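Local coordinates for putative ABC transporter amino acid-binding protein (Sinorhizobium meliloti, PDB 2Q88) that probably serves as the substrate-binding protein of an ABC transporter, binding the compatible solute ectoine for uptake in osmoprotection, at residues A15-A20 and A75-L80. Residues are numbered along the deposited sequence; the frame is centred on the assembly and turned at random.
Sequences ARIAIA and AITAGL. With 4CS ((4S)-2-methyl-1,4,5,6-tetrahydropyrimidine-4-carboxylic acid), chain F.
Strand 14-19 pairs in parallel with the short strand that begins at A75, a buried contact in the parallel sheet of one lobe of this family 3 solute-binding protein, and beyond the pairing segment 75-80 runs on into the ectoine pocket. Three backbone hydrogen bonds hold the register: A75 N to R16 O (3.2 Å), A18 N to A75 O (3.0 Å) and T77 N to A18 O (3.1 Å). I17 thus lies beside A75 on one face of the sheet, its CG2 near A75 CB, and A18 beside I76 on the other, where A18 CB approaches I76 CG1 at 4.3 Å.

On the I17 face the main side-chain meeting is with T77, the two crossing at about a right angle. T77 OG1 sits between its own backbone N and carbonyl carbon (chi1 58°), and packs 3.4 Å from I17 CB and 3.5 Å from I17 CD1. This hydroxyl is buried against hydrocarbon and has no polar partner in the model. An alanine in place of I17 would keep CB but would probably open a gap where CD1 and CG2 had met T77 and A75, leaving the threonine less firmly packed. Past the paired residues, A78 CB points toward strand 14-19 and rests 3.8 Å from I19 CA. The chain then delivers G79 O to within 2.8 Å of the ectoine ring atom N, so residues 78-80, which follow the pairing, help line the binding site.

Strand 53-58 flanks the other edge of 14-19, with V54 and A56 against I17. Helix 37-48 packs on T77 through A42, while helix 64-69 meets I76 through M64 and L68.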
loop_
_atom_site.group_PDB
_atom_site.type_symbol
_atom_site.label_atom_id
_atom_site.label_comp_id
_atom_site.label_asym_id
_atom_site.label_seq_id
_atom_site.Cartn_x
_atom_site.Cartn_y
_atom_site.Cartn_z
ATOM N N ALA A 15 -1.443 -5.171 19.015
ATOM C CA ALA A 15 -2.274 -5.439 17.846
ATOM C C ALA A 15 -1.442 -6.175 16.809
ATOM O O ALA A 15 -0.262 -5.878 16.631
ATOM C CB ALA A 15 -2.797 -4.120 17.248
ATOM N N ARG A 16 -2.055 -7.137 16.130
ATOM C CA ARG A 16 -1.413 -7.814 15.006
ATOM C C ARG A 16 -1.737 -7.047 13.731
ATOM O O ARG A 16 -2.911 -6.835 13.417
ATOM C CB ARG A 16 -1.913 -9.246 14.862
ATOM C CG ARG A 16 -1.633 -10.135 16.051
ATOM C CD ARG A 16 -2.311 -11.478 15.948
ATOM N NE ARG A 16 -2.076 -12.280 17.141
ATOM C CZ ARG A 16 -1.032 -13.074 17.304
ATOM N NH1 ARG A 16 -0.116 -13.178 16.342
ATOM N NH2 ARG A 16 -0.899 -13.770 18.433
ATOM N N ILE A 17 -0.705 -6.640 13.004
ATOM C CA ILE A 17 -0.894 -5.862 11.771
ATOM C C ILE A 17 -0.326 -6.611 10.564
ATOM O O ILE A 17 0.637 -7.363 10.687
ATOM C CB ILE A 17 -0.298 -4.419 11.899
ATOM C CG1 ILE A 17 1.227 -4.451 12.117
ATOM C CG2 ILE A 17 -1.030 -3.621 13.014
ATOM C CD1 ILE A 17 1.931 -3.076 12.194
ATOM N N ALA A 18 -0.925 -6.402 9.398
ATOM C CA ALA A 18 -0.438 -7.026 8.181
ATOM C C ALA A 18 0.299 -5.975 7.368
ATOM O O ALA A 18 -0.222 -4.873 7.178
ATOM C CB ALA A 18 -1.589 -7.616 7.394
ATOM N N ILE A 19 1.513 -6.321 6.918
ATOM C CA ILE A 19 2.357 -5.454 6.083
ATOM C C ILE A 19 2.939 -6.244 4.901
ATOM O O ILE A 19 2.827 -7.464 4.864
ATOM C CB ILE A 19 3.516 -4.850 6.908
ATOM C CG1 ILE A 19 4.521 -5.935 7.327
ATOM C CG2 ILE A 19 2.986 -4.082 8.118
ATOM C CD1 ILE A 19 5.879 -5.369 7.744
ATOM N N ALA A 20 3.575 -5.557 3.946
ATOM C CA ALA A 20 4.157 -6.245 2.787
ATOM C C ALA A 20 5.664 -6.088 2.622
ATOM O O ALA A 20 6.255 -6.780 1.790
ATOM C CB ALA A 20 3.453 -5.829 1.505
ATOM N N ALA A 75 -5.515 -5.477 12.043
ATOM C CA ALA A 75 -5.593 -4.376 11.086
ATOM C C ALA A 75 -4.663 -4.650 9.922
ATOM O O ALA A 75 -3.670 -5.344 10.084
ATOM C CB ALA A 75 -5.206 -3.059 11.768
ATOM N N ILE A 76 -4.986 -4.113 8.748
ATOM C CA ILE A 76 -4.030 -4.092 7.632
ATOM C C ILE A 76 -3.441 -2.695 7.601
ATOM O O ILE A 76 -4.172 -1.735 7.439
ATOM C CB ILE A 76 -4.742 -4.407 6.285
ATOM C CG1 ILE A 76 -5.323 -5.820 6.291
ATOM C CG2 ILE A 76 -3.780 -4.257 5.124
ATOM C CD1 ILE A 76 -6.386 -6.035 5.190
ATOM N N THR A 77 -2.130 -2.564 7.776
ATOM C CA THR A 77 -1.513 -1.242 7.779
ATOM C C THR A 77 -0.337 -1.296 6.823
ATOM O O THR A 77 0.816 -1.401 7.236
ATOM C CB THR A 77 -1.044 -0.866 9.194
ATOM O OG1 THR A 77 -0.136 -1.863 9.652
ATOM C CG2 THR A 77 -2.194 -0.947 10.199
ATOM N N ALA A 78 -0.639 -1.216 5.532
ATOM C CA ALA A 78 0.304 -1.646 4.512
ATOM C C ALA A 78 0.306 -0.783 3.255
ATOM O O ALA A 78 0.993 -1.108 2.290
ATOM C CB ALA A 78 0.028 -3.110 4.147
ATOM N N GLY A 79 -0.450 0.311 3.265
ATOM C CA GLY A 79 -0.667 1.073 2.044
ATOM C C GLY A 79 -1.650 0.340 1.146
ATOM O O GLY A 79 -1.535 0.388 -0.084
ATOM N N LEU A 80 -2.608 -0.351 1.760
ATOM C CA LEU A 80 -3.658 -1.062 1.011
ATOM C C LEU A 80 -4.718 -0.065 0.548
ATOM O O LEU A 80 -5.645 0.288 1.295
ATOM C CB LEU A 80 -4.267 -2.204 1.842
ATOM C CG LEU A 80 -5.189 -3.171 1.081
ATOM C CD1 LEU A 80 -4.406 -4.149 0.204
ATOM C CD2 LEU A 80 -6.086 -3.915 2.047
HETATM O O 4CS F . -2.795 -2.803 -3.947
HETATM C C 4CS F . -2.294 -1.904 -3.272
HETATM O OXT 4CS F . -2.939 -1.392 -2.349
HETATM C CA 4CS F . -0.892 -1.402 -3.592
HETATM C CB 4CS F . 0.068 -2.512 -3.972
HETATM C CAD 4CS F . 1.434 -1.914 -4.322
HETATM N NAG 4CS F . 1.921 -1.093 -3.183
HETATM C CAI 4CS F . 1.027 -0.472 -2.297
HETATM C CAA 4CS F . 1.553 0.361 -1.116
HETATM N N 4CS F . -0.357 -0.628 -2.457
#